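Local coordinates for phenolic acid decarboxylase (Sedimentibacter hydroxybenzoicus, PDB 7AE5), which catalyses the reversible, non-oxidative decarboxylation of 4-hydroxybenzoate and 3,4-dihydroxybenzoate under anaerobic conditions, as a UbiD-family enzyme that uses prenylated FMN and manganese, at residues A146-A151 with L201-T206; S245-H250 with I294-H299; I417-G422 with P432-K437. All blocks are in the same frame, centred on the assembly; numbering follows the deposited sequence.

Contact 1 of 3, residues A146-A151 with L201-T206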
ATOM      1  N   ALA C 146     -17.732  41.547  12.698  1.00 48.16           N
ATOM      2  CA  ALA C 146     -17.486  42.887  12.190  1.00 52.24           C
ATOM      3  C   ALA C 146     -16.870  42.839  10.798  1.00 52.57           C
ATOM      4  O   ALA C 146     -16.178  41.885  10.430  1.00 50.04           O
ATOM      5  CB  ALA C 146     -16.569  43.658  13.137  1.00 51.92           C
ATOM      6  N   SER C 147     -17.134  43.885  10.019  1.00 60.71           N
ATOM      7  CA  SER C 147     -16.509  44.093   8.716  1.00 61.86           C
ATOM      8  C   SER C 147     -15.508  45.234   8.861  1.00 64.27           C
ATOM      9  O   SER C 147     -15.899  46.390   9.053  1.00 64.83           O
ATOM     10  CB  SER C 147     -17.556  44.393   7.646  1.00 60.64           C
ATOM     11  OG  SER C 147     -18.621  43.459   7.706  1.00 57.32           O
ATOM     12  N   VAL C 148     -14.222  44.907   8.763  1.00 47.55           N
ATOM     13  CA  VAL C 148     -13.139  45.820   9.114  1.00 48.57           C
ATOM     14  C   VAL C 148     -12.555  46.410   7.838  1.00 50.89           C
ATOM     15  O   VAL C 148     -12.174  45.671   6.920  1.00 51.47           O
ATOM     16  CB  VAL C 148     -12.059  45.097   9.937  1.00 46.34           C
ATOM     17  CG1 VAL C 148     -10.753  45.879   9.917  1.00 47.73           C
ATOM     18  CG2 VAL C 148     -12.544  44.864  11.361  1.00 45.21           C
ATOM     19  N   VAL C 149     -12.462  47.737   7.790  1.00 57.39           N
ATOM     20  CA  VAL C 149     -12.108  48.477   6.583  1.00 59.83           C
ATOM     21  C   VAL C 149     -10.717  49.075   6.748  1.00 61.47           C
ATOM     22  O   VAL C 149     -10.451  49.787   7.724  1.00 61.18           O
ATOM     23  CB  VAL C 149     -13.139  49.577   6.282  1.00 60.16           C
ATOM     24  CG1 VAL C 149     -12.998  50.060   4.848  1.00 62.37           C
ATOM     25  CG2 VAL C 149     -14.547  49.071   6.549  1.00 58.55           C
ATOM     26  N   THR C 150      -9.836  48.786   5.791  1.00 67.50           N
ATOM     27  CA  THR C 150      -8.509  49.381   5.709  1.00 69.44           C
ATOM     28  C   THR C 150      -8.289  49.916   4.299  1.00 72.17           C
ATOM     29  O   THR C 150      -9.055  49.627   3.376  1.00 72.21           O
ATOM     30  CB  THR C 150      -7.401  48.376   6.063  1.00 68.64           C
ATOM     31  OG1 THR C 150      -7.039  47.629   4.894  1.00 70.09           O
ATOM     32  CG2 THR C 150      -7.851  47.423   7.156  1.00 65.13           C
ATOM     33  N   ALA C 151      -7.225  50.699   4.140  1.00 95.95           N
ATOM     34  CA  ALA C 151      -6.852  51.283   2.854  1.00 98.52           C
ATOM     35  C   ALA C 151      -5.473  51.913   3.006  1.00100.27           C
ATOM     36  O   ALA C 151      -4.853  51.850   4.073  1.00 99.37           O
ATOM     37  CB  ALA C 151      -7.878  52.314   2.376  1.00 98.75           C
ATOM     38  N   LEU C 201      -2.264  53.544  12.741  1.00 64.28           N
ATOM     39  CA  LEU C 201      -2.762  53.046  11.458  1.00 65.69           C
ATOM     40  C   LEU C 201      -4.282  53.011  11.524  1.00 61.13           C
ATOM     41  O   LEU C 201      -4.846  52.172  12.258  1.00 57.91           O
ATOM     42  CB  LEU C 201      -2.198  51.666  11.133  1.00 68.62           C
ATOM     43  CG  LEU C 201      -1.951  51.354   9.652  1.00 73.34           C
ATOM     44  CD1 LEU C 201      -1.198  50.051   9.508  1.00 77.10           C
ATOM     45  CD2 LEU C 201      -3.250  51.293   8.862  1.00 71.46           C
ATOM     46  N   PRO C 202      -4.978  53.860  10.773  1.00 66.15           N
ATOM     47  CA  PRO C 202      -6.428  53.985  10.950  1.00 62.34           C
ATOM     48  C   PRO C 202      -7.192  52.829  10.325  1.00 61.98           C
ATOM     49  O   PRO C 202      -6.872  52.359   9.231  1.00 65.65           O
ATOM     50  CB  PRO C 202      -6.761  55.310  10.248  1.00 63.73           C
ATOM     51  CG  PRO C 202      -5.526  55.698   9.460  1.00 68.32           C
ATOM     52  CD  PRO C 202      -4.487  54.635   9.623  1.00 70.26           C
ATOM     53  N   ILE C 203      -8.212  52.364  11.052  1.00 67.10           N
ATOM     54  CA  ILE C 203      -9.155  51.370  10.554  1.00 66.46           C
ATOM     55  C   ILE C 203     -10.559  51.784  10.969  1.00 63.61           C
ATOM     56  O   ILE C 203     -10.753  52.611  11.864  1.00 61.65           O
ATOM     57  CB  ILE C 203      -8.863  49.934  11.062  1.00 65.10           C
ATOM     58  CG1 ILE C 203      -9.430  49.730  12.467  1.00 60.67           C
ATOM     59  CG2 ILE C 203      -7.373  49.620  11.027  1.00 68.15           C
ATOM     60  CD1 ILE C 203      -9.347  48.301  12.947  1.00 59.30           C
ATOM     61  N   ALA C 204     -11.545  51.198  10.297  1.00 55.74           N
ATOM     62  CA  ALA C 204     -12.949  51.351  10.647  1.00 54.01           C
ATOM     63  C   ALA C 204     -13.562  49.974  10.851  1.00 52.90           C
ATOM     64  O   ALA C 204     -13.333  49.059  10.053  1.00 55.12           O
ATOM     65  CB  ALA C 204     -13.717  52.116   9.567  1.00 56.88           C
ATOM     66  N   ILE C 205     -14.332  49.828  11.924  1.00 54.25           N
ATOM     67  CA  ILE C 205     -14.944  48.557  12.299  1.00 53.10           C
ATOM     68  C   ILE C 205     -16.453  48.747  12.249  1.00 54.70           C
ATOM     69  O   ILE C 205     -17.023  49.454  13.090  1.00 54.78           O
ATOM     70  CB  ILE C 205     -14.490  48.091  13.689  1.00 50.19           C
ATOM     71  CG1 ILE C 205     -12.971  47.921  13.728  1.00 49.60           C
ATOM     72  CG2 ILE C 205     -15.173  46.793  14.070  1.00 49.24           C
ATOM     73  CD1 ILE C 205     -12.411  47.823  15.128  1.00 48.16           C
ATOM     74  N   THR C 206     -17.101  48.125  11.268  1.00 58.89           N
ATOM     75  CA  THR C 206     -18.539  48.256  11.080  1.00 61.19           C
ATOM     76  C   THR C 206     -19.257  47.011  11.583  1.00 61.03           C
ATOM     77  O   THR C 206     -18.832  45.882  11.315  1.00 58.86           O
ATOM     78  CB  THR C 206     -18.884  48.500   9.609  1.00 63.87           C
ATOM     79  OG1 THR C 206     -18.658  47.302   8.856  1.00 64.81           O
ATOM     80  CG2 THR C 206     -18.028  49.626   9.043  1.00 64.40           C
TER
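Ser147 to Val149 pair antiparallel with Thr206 to Ala204, the axes of strands 147-150 and 201-206 approaching to 4.7 Å with their directions 156° apart. These are neighbouring strands of the antiparallel sheet in the UbiD Rift-related domain, flanked by 163-165 beside 147-150 and by 259-265 beside 201-206. Ser147 and Thr206 form one hydrogen-bonded pair and Val149 with Ala204 the next, where Val149 N reaches Ala204 O at 2.8 Å. Between them the non-hydrogen-bonded pair Val148 and Ile205 set their side chains alongside, pointing the same way, with Val148 CG2 3.9 Å from Ile205 CG1. CG1 of Val148, anti to the backbone N (chi1 162°), meets Ile203 CD1 at 4.1 Å, the two side chains crossing obliquely. Ala146 CB meets Ile205 CG2 at 3.6 Å. The side chain of Val148 also approaches Tyr167, predicted to bind prenylated FMN, consistent with this face lying near the cofactor site. On the other face, Val149 and Ala204 lie against Val164 and Val253 respectively. Ser147 O is gripped twice by one residue: Thr206 N comes from above the carbonyl plane, while Thr206 OG1 lies in that plane on a lone pair at 2.9 Å.

Contact 2 of 3, residues S245-H250 with I294-H299; sequences SDLYDH and IDRITH
Asp246 and Arg296 meet in a salt bridge, OD2 to NH1 at 2.6 Å, that ties the loop 245-250 to strand 294-299 on the surface of the antiparallel Rift-related sheet. Asp295 and Arg296 stand together opposite the single residue Glu262 of strand 259-265, a classic beta bulge, and both send CB toward the loop. Arg296 starts out with CG anti to the backbone N (chi1 -176°), and its chain then bends at chi3 (-77°), which sets NE. The guanidinium crosses the carboxylate of Asp246, their planes 86° apart, and one oxygen, OD2, meets one terminal nitrogen, NH1, not a two-pronged, coplanar pairing. CB of Asp246 covers one face of the guanidinium, while Leu247 CD2 approaches it obliquely, 3.3 Å from Arg296 NE. That NE is buried by the contact and has no partner in the model. The second oxygen of Asp246, OD1, pairs with Lys115 and Arg109, so the carboxylate is shared among three basic residues, which would probably favour its charged form. Glu262 in turn accepts the backbone N-H groups of Asp246 and Leu247, fixing the loop over the bulge. Leu247 spans both bulge residues with its other methyl, CD1, which lies 3.6 Å from Arg296 CB and 3.7 Å from Asp295 CB; its own CB sits over the centre of the Tyr248 ring, 3.9 Å above the plane. The carboxylate of Asp295, steeply turned against that ring, has its stronger partner in His264 ND1. Tyr248 OH gives Asp295 OD2 a weak hydrogen bond, 3.2 Å, the carboxylate oxygen lying near the ring plane at its edge.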
ATOM      1  N   SER C 245     -15.812  57.889   6.263  1.00 76.95           N
ATOM      2  CA  SER C 245     -15.665  57.880   7.707  1.00 75.99           C
ATOM      3  C   SER C 245     -15.474  59.305   8.217  1.00 77.53           C
ATOM      4  O   SER C 245     -15.064  60.207   7.480  1.00 79.08           O
ATOM      5  CB  SER C 245     -14.489  56.998   8.128  1.00 74.08           C
ATOM      6  OG  SER C 245     -13.277  57.734   8.142  1.00 74.60           O
ATOM      7  N   ASP C 246     -15.779  59.502   9.498  1.00 76.66           N
ATOM      8  CA  ASP C 246     -15.760  60.849  10.059  1.00 78.19           C
ATOM      9  C   ASP C 246     -14.337  61.378  10.190  1.00 78.21           C
ATOM     10  O   ASP C 246     -14.054  62.524   9.820  1.00 79.93           O
ATOM     11  CB  ASP C 246     -16.467  60.859  11.414  1.00 77.77           C
ATOM     12  CG  ASP C 246     -17.888  61.380  11.326  1.00 79.28           C
ATOM     13  OD1 ASP C 246     -18.352  61.659  10.200  1.00 80.55           O
ATOM     14  OD2 ASP C 246     -18.541  61.513  12.382  1.00 79.26           O
ATOM     15  N   LEU C 247     -13.424  60.558  10.707  1.00 81.01           N
ATOM     16  CA  LEU C 247     -12.082  61.025  11.030  1.00 80.93           C
ATOM     17  C   LEU C 247     -11.062  60.761   9.933  1.00 80.89           C
ATOM     18  O   LEU C 247     -10.003  61.400   9.929  1.00 81.44           O
ATOM     19  CB  LEU C 247     -11.593  60.368  12.324  1.00 79.10           C
ATOM     20  CG  LEU C 247     -12.533  60.441  13.526  1.00 78.89           C
ATOM     21  CD1 LEU C 247     -11.983  59.617  14.677  1.00 76.98           C
ATOM     22  CD2 LEU C 247     -12.735  61.885  13.946  1.00 80.68           C
ATOM     23  N   TYR C 248     -11.344  59.849   9.007  1.00 76.35           N
ATOM     24  CA  TYR C 248     -10.348  59.388   8.048  1.00 76.05           C
ATOM     25  C   TYR C 248     -10.915  59.495   6.641  1.00 77.32           C
ATOM     26  O   TYR C 248     -11.971  58.923   6.347  1.00 77.05           O
ATOM     27  CB  TYR C 248      -9.919  57.957   8.377  1.00 74.18           C
ATOM     28  CG  TYR C 248      -9.378  57.834   9.786  1.00 73.59           C
ATOM     29  CD1 TYR C 248      -8.254  58.550  10.180  1.00 74.06           C
ATOM     30  CD2 TYR C 248     -10.005  57.030  10.729  1.00 72.70           C
ATOM     31  CE1 TYR C 248      -7.758  58.455  11.468  1.00 73.67           C
ATOM     32  CE2 TYR C 248      -9.516  56.928  12.021  1.00 72.29           C
ATOM     33  CZ  TYR C 248      -8.392  57.643  12.384  1.00 72.78           C
ATOM     34  OH  TYR C 248      -7.899  57.548  13.666  1.00 72.33           O
ATOM     35  N   ASP C 249     -10.205  60.224   5.775  1.00105.51           N
ATOM     36  CA  ASP C 249     -10.716  60.523   4.441  1.00107.05           C
ATOM     37  C   ASP C 249     -10.668  59.299   3.534  1.00105.98           C
ATOM     38  O   ASP C 249     -11.558  59.102   2.699  1.00106.56           O
ATOM     39  CB  ASP C 249      -9.915  61.671   3.827  1.00108.96           C
ATOM     40  CG  ASP C 249     -10.072  62.969   4.596  1.00110.34           C
ATOM     41  OD1 ASP C 249     -10.943  63.029   5.488  1.00110.00           O
ATOM     42  OD2 ASP C 249      -9.324  63.929   4.308  1.00111.82           O
ATOM     43  N   HIS C 250      -9.635  58.471   3.678  1.00 85.77           N
ATOM     44  CA  HIS C 250      -9.418  57.327   2.801  1.00 85.19           C
ATOM     45  C   HIS C 250     -10.265  56.113   3.163  1.00 84.09           C
ATOM     46  O   HIS C 250     -10.232  55.121   2.426  1.00 84.43           O
ATOM     47  CB  HIS C 250      -7.940  56.919   2.814  1.00 85.64           C
ATOM     48  CG  HIS C 250      -7.406  56.598   4.179  1.00 85.33           C
ATOM     49  ND1 HIS C 250      -7.877  57.193   5.329  1.00 84.56           N
ATOM     50  CD2 HIS C 250      -6.461  55.714   4.577  1.00 85.60           C
ATOM     51  CE1 HIS C 250      -7.230  56.708   6.374  1.00 84.40           C
ATOM     52  NE2 HIS C 250      -6.365  55.808   5.944  1.00 85.00           N
ATOM     53  N   ILE C 294     -10.076  53.101  19.909  1.00 52.36           N
ATOM     54  CA  ILE C 294     -11.306  53.509  19.241  1.00 52.41           C
ATOM     55  C   ILE C 294     -11.478  55.002  19.486  1.00 53.11           C
ATOM     56  O   ILE C 294     -11.729  55.433  20.617  1.00 53.31           O
ATOM     57  CB  ILE C 294     -12.508  52.695  19.735  1.00 51.43           C
ATOM     58  CG1 ILE C 294     -12.501  51.323  19.060  1.00 51.49           C
ATOM     59  CG2 ILE C 294     -13.814  53.417  19.433  1.00 52.41           C
ATOM     60  CD1 ILE C 294     -13.559  50.385  19.568  1.00 50.53           C
ATOM     61  N   ASP C 295     -11.315  55.797  18.427  1.00 65.24           N
ATOM     62  CA  ASP C 295     -11.313  57.251  18.540  1.00 65.62           C
ATOM     63  C   ASP C 295     -12.699  57.866  18.403  1.00 66.87           C
ATOM     64  O   ASP C 295     -12.942  58.946  18.953  1.00 68.07           O
ATOM     65  CB  ASP C 295     -10.386  57.861  17.484  1.00 66.62           C
ATOM     66  CG  ASP C 295      -8.955  57.375  17.611  1.00 67.08           C
ATOM     67  OD1 ASP C 295      -8.296  57.718  18.616  1.00 66.86           O
ATOM     68  OD2 ASP C 295      -8.488  56.654  16.705  1.00 67.67           O
ATOM     69  N   ARG C 296     -13.613  57.211  17.690  1.00 63.26           N
ATOM     70  CA  ARG C 296     -14.964  57.733  17.540  1.00 64.61           C
ATOM     71  C   ARG C 296     -15.914  56.591  17.210  1.00 63.84           C
ATOM     72  O   ARG C 296     -15.545  55.639  16.517  1.00 62.79           O
ATOM     73  CB  ARG C 296     -15.036  58.814  16.455  1.00 66.45           C
ATOM     74  CG  ARG C 296     -16.408  59.458  16.317  1.00 68.05           C
ATOM     75  CD  ARG C 296     -16.530  60.246  15.026  1.00 69.73           C
ATOM     76  NE  ARG C 296     -15.846  61.531  15.105  1.00 71.04           N
ATOM     77  CZ  ARG C 296     -16.417  62.701  14.848  1.00 73.07           C
ATOM     78  NH1 ARG C 296     -17.688  62.785  14.487  1.00 74.07           N
ATOM     79  NH2 ARG C 296     -15.695  63.812  14.952  1.00 74.17           N
ATOM     80  N   ILE C 297     -17.139  56.702  17.717  1.00 66.09           N
ATOM     81  CA  ILE C 297     -18.215  55.763  17.426  1.00 65.69           C
ATOM     82  C   ILE C 297     -19.345  56.529  16.755  1.00 67.54           C
ATOM     83  O   ILE C 297     -19.785  57.566  17.264  1.00 68.92           O
ATOM     84  CB  ILE C 297     -18.724  55.059  18.697  1.00 64.75           C
ATOM     85  CG1 ILE C 297     -17.683  54.069  19.216  1.00 62.82           C
ATOM     86  CG2 ILE C 297     -20.045  54.347  18.425  1.00 64.84           C
ATOM     87  CD1 ILE C 297     -18.025  53.483  20.568  1.00 62.00           C
ATOM     88  N   THR C 298     -19.805  56.028  15.611  1.00 75.77           N
ATOM     89  CA  THR C 298     -20.992  56.538  14.938  1.00 77.40           C
ATOM     90  C   THR C 298     -21.976  55.390  14.769  1.00 76.67           C
ATOM     91  O   THR C 298     -21.598  54.315  14.292  1.00 75.29           O
ATOM     92  CB  THR C 298     -20.651  57.152  13.575  1.00 78.52           C
ATOM     93  OG1 THR C 298     -20.596  56.119  12.583  1.00 77.58           O
ATOM     94  CG2 THR C 298     -19.310  57.871  13.627  1.00 78.60           C
ATOM     95  N   HIS C 299     -23.229  55.611  15.162  1.00 65.20           N
ATOM     96  CA  HIS C 299     -24.192  54.520  15.178  1.00 64.54           C
ATOM     97  C   HIS C 299     -25.596  55.041  14.906  1.00 66.31           C
ATOM     98  O   HIS C 299     -25.906  56.209  15.161  1.00 67.93           O
ATOM     99  CB  HIS C 299     -24.157  53.770  16.516  1.00 63.21           C
ATOM    100  CG  HIS C 299     -24.682  54.564  17.672  1.00 64.23           C
ATOM    101  ND1 HIS C 299     -26.025  54.645  17.972  1.00 65.30           N
ATOM    102  CD2 HIS C 299     -24.043  55.312  18.603  1.00 64.39           C
ATOM    103  CE1 HIS C 299     -26.191  55.405  19.040  1.00 66.09           C
ATOM    104  NE2 HIS C 299     -25.004  55.824  19.441  1.00 65.54           N
TER

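Contact 3 of 3, residues I417-G422 with P432-K437; sequences IENCPG and PGMHTK
His435 lays one face of its imidazole over the backbone of Gly422 in a CH-pi contact, Gly422 CA standing 3.7 Å from the ring centroid and 29° off its normal. Gly422, with no side chain, lets its CA come against the ring, where Met434 C and His435 N lie close by. Both ring nitrogens are engaged: NE2 with Asp426 of the connecting loop, and ND1 as acceptor from Lys437 NZ at 3.1 Å, somewhat out of the ring plane. Lys437 packs CG 3.6 Å from Cys420 CB; the bend at chi2 (-70°) then turns CD off, and the extended remainder carries NZ to Pro421 O at 3.0 Å, nearly along the C=O axis. NZ bonds also to Ser382 O and Met379 O. Between the antiparallel pairs Ile417 with Lys437 and Cys420 with His435 the register slips by one residue, a beta bulge at which the chain turns a corner at Asn419. Met434, bent at chi2 and chi3, brings CE to 3.3 Å from Asn419 OD1. Strand 414-421 is outermost in the C-terminal domain's mixed sheet within this chain, with 434-441 between it and 384-388; Lys437 reaches the end of helix 378-381, while a second subunit packs on Pro421 and Met434, its Lys366 bonding Glu418 O.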
ATOM      1  N   ILE C 417      -2.105   9.865  -1.260  1.00 34.59           N
ATOM      2  CA  ILE C 417      -0.881  10.504  -1.744  1.00 35.35           C
ATOM      3  C   ILE C 417      -0.213  11.228  -0.580  1.00 35.14           C
ATOM      4  O   ILE C 417      -0.782  12.175  -0.024  1.00 34.78           O
ATOM      5  CB  ILE C 417      -1.168  11.474  -2.899  1.00 35.92           C
ATOM      6  CG1 ILE C 417      -2.036  10.794  -3.958  1.00 36.37           C
ATOM      7  CG2 ILE C 417       0.132  11.966  -3.517  1.00 36.72           C
ATOM      8  CD1 ILE C 417      -2.964  11.740  -4.684  1.00 36.60           C
ATOM      9  N   GLU C 418       1.002  10.807  -0.239  1.00 54.44           N
ATOM     10  CA  GLU C 418       1.709  11.314   0.929  1.00 54.44           C
ATOM     11  C   GLU C 418       2.572  12.528   0.590  1.00 54.89           C
ATOM     12  O   GLU C 418       2.928  12.773  -0.566  1.00 55.34           O
ATOM     13  CB  GLU C 418       2.592  10.223   1.536  1.00 54.59           C
ATOM     14  CG  GLU C 418       1.836   9.010   2.035  1.00 54.30           C
ATOM     15  CD  GLU C 418       2.670   8.156   2.965  1.00 54.58           C
ATOM     16  OE1 GLU C 418       3.829   8.535   3.242  1.00 54.91           O
ATOM     17  OE2 GLU C 418       2.165   7.107   3.422  1.00 54.57           O
ATOM     18  N   ASN C 419       2.904  13.290   1.636  1.00 39.60           N
ATOM     19  CA  ASN C 419       3.881  14.380   1.564  1.00 40.06           C
ATOM     20  C   ASN C 419       3.461  15.465   0.574  1.00 40.22           C
ATOM     21  O   ASN C 419       4.283  16.010  -0.167  1.00 40.75           O
ATOM     22  CB  ASN C 419       5.274  13.845   1.230  1.00 40.52           C
ATOM     23  CG  ASN C 419       6.368  14.609   1.939  1.00 40.87           C
ATOM     24  OD1 ASN C 419       6.225  14.974   3.106  1.00 40.76           O
ATOM     25  ND2 ASN C 419       7.472  14.853   1.240  1.00 41.39           N
ATOM     26  N   CYS C 420       2.180  15.785   0.568  1.00 35.38           N
ATOM     27  CA  CYS C 420       1.609  16.874  -0.207  1.00 35.40           C
ATOM     28  C   CYS C 420       1.492  18.118   0.657  1.00 35.30           C
ATOM     29  O   CYS C 420       1.637  18.055   1.881  1.00 35.25           O
ATOM     30  CB  CYS C 420       0.242  16.455  -0.748  1.00 34.92           C
ATOM     31  SG  CYS C 420       0.333  15.178  -2.013  1.00 35.35           S
ATOM     32  N   PRO C 421       1.246  19.287   0.056  1.00 36.24           N
ATOM     33  CA  PRO C 421       1.068  20.491   0.872  1.00 36.16           C
ATOM     34  C   PRO C 421      -0.166  20.375   1.751  1.00 35.66           C
ATOM     35  O   PRO C 421      -1.168  19.762   1.379  1.00 35.22           O
ATOM     36  CB  PRO C 421       0.914  21.611  -0.165  1.00 36.21           C
ATOM     37  CG  PRO C 421       1.497  21.060  -1.415  1.00 36.67           C
ATOM     38  CD  PRO C 421       1.177  19.600  -1.382  1.00 36.47           C
ATOM     39  N   GLY C 422      -0.077  20.966   2.938  1.00 43.92           N
ATOM     40  CA  GLY C 422      -1.192  20.958   3.860  1.00 43.84           C
ATOM     41  C   GLY C 422      -1.369  22.285   4.565  1.00 44.16           C
ATOM     42  O   GLY C 422      -0.711  23.273   4.223  1.00 44.28           O
ATOM     43  N   PRO C 432       2.824  18.203  11.034  1.00 40.28           N
ATOM     44  CA  PRO C 432       1.930  19.366  10.991  1.00 40.40           C
ATOM     45  C   PRO C 432       2.237  20.240   9.784  1.00 39.82           C
ATOM     46  O   PRO C 432       3.397  20.476   9.442  1.00 39.78           O
ATOM     47  CB  PRO C 432       2.225  20.095  12.308  1.00 41.26           C
ATOM     48  CG  PRO C 432       2.822  19.057  13.200  1.00 41.71           C
ATOM     49  CD  PRO C 432       3.573  18.121  12.300  1.00 41.02           C
ATOM     50  N   GLY C 433       1.177  20.707   9.127  1.00 40.57           N
ATOM     51  CA  GLY C 433       1.317  21.517   7.938  1.00 40.11           C
ATOM     52  C   GLY C 433       1.462  20.741   6.648  1.00 39.52           C
ATOM     53  O   GLY C 433       1.407  21.350   5.572  1.00 39.26           O
ATOM     54  N   MET C 434       1.661  19.427   6.714  1.00 36.59           N
ATOM     55  CA  MET C 434       1.721  18.569   5.542  1.00 36.14           C
ATOM     56  C   MET C 434       0.474  17.699   5.473  1.00 35.73           C
ATOM     57  O   MET C 434      -0.094  17.311   6.498  1.00 35.96           O
ATOM     58  CB  MET C 434       2.970  17.683   5.560  1.00 36.31           C
ATOM     59  CG  MET C 434       4.256  18.451   5.774  1.00 36.80           C
ATOM     60  SD  MET C 434       4.751  19.362   4.298  1.00 36.97           S
ATOM     61  CE  MET C 434       4.863  18.034   3.101  1.00 36.78           C
ATOM     62  N   HIS C 435       0.051  17.401   4.249  1.00 37.28           N
ATOM     63  CA  HIS C 435      -1.129  16.590   4.008  1.00 36.82           C
ATOM     64  C   HIS C 435      -0.747  15.270   3.359  1.00 36.61           C
ATOM     65  O   HIS C 435       0.218  15.181   2.593  1.00 36.83           O
ATOM     66  CB  HIS C 435      -2.135  17.308   3.101  1.00 36.48           C
ATOM     67  CG  HIS C 435      -3.221  18.021   3.842  1.00 36.59           C
ATOM     68  ND1 HIS C 435      -3.924  19.074   3.296  1.00 36.46           N
ATOM     69  CD2 HIS C 435      -3.720  17.840   5.087  1.00 37.07           C
ATOM     70  CE1 HIS C 435      -4.812  19.508   4.171  1.00 36.86           C
ATOM     71  NE2 HIS C 435      -4.709  18.777   5.267  1.00 37.36           N
ATOM     72  N   THR C 436      -1.510  14.243   3.692  1.00 34.30           N
ATOM     73  CA  THR C 436      -1.635  13.054   2.866  1.00 33.99           C
ATOM     74  C   THR C 436      -3.015  13.142   2.228  1.00 33.44           C
ATOM     75  O   THR C 436      -4.029  13.082   2.928  1.00 33.24           O
ATOM     76  CB  THR C 436      -1.467  11.777   3.681  1.00 34.13           C
ATOM     77  OG1 THR C 436      -0.083  11.591   3.989  1.00 34.57           O
ATOM     78  CG2 THR C 436      -1.949  10.598   2.883  1.00 33.78           C
ATOM     79  N   LYS C 437      -3.050  13.330   0.913  1.00 39.34           N
ATOM     80  CA  LYS C 437      -4.303  13.599   0.224  1.00 39.92           C
ATOM     81  C   LYS C 437      -5.075  12.312  -0.031  1.00 35.72           C
ATOM     82  O   LYS C 437      -4.495  11.230  -0.175  1.00 30.40           O
ATOM     83  CB  LYS C 437      -4.045  14.312  -1.104  1.00 36.17           C
ATOM     84  CG  LYS C 437      -3.204  15.573  -0.995  1.00 38.72           C
ATOM     85  CD  LYS C 437      -3.951  16.699  -0.307  1.00 45.55           C
ATOM     86  CE  LYS C 437      -3.230  18.026  -0.488  1.00 45.49           C
ATOM     87  NZ  LYS C 437      -3.915  19.139   0.225  1.00 48.52           N
TER

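How the contacts relate
Contacts 1 and 2 both reach one antiparallel sheet in the Rift-related domain, though contact 2 joins a loop to it, and they touch, Pro202 CB lying 3.5 Å from Tyr248 CE1. Contact 1 is wholly buried and is built from a backbone ladder and aliphatic side chains, whereas contact 2 lies at the surface, held by a salt bridge and a weak hydrogen bond together with the packing of one leucine. Contact 3, its centre about 35 Å from that of contact 1, is in the C-terminal domain. It is buried too, partly beneath other subunits, and adds lysine and histidine side chains to its ladder. The bulge of contact 3 lies across its own two strands, that of contact 2 between its strand and a third one.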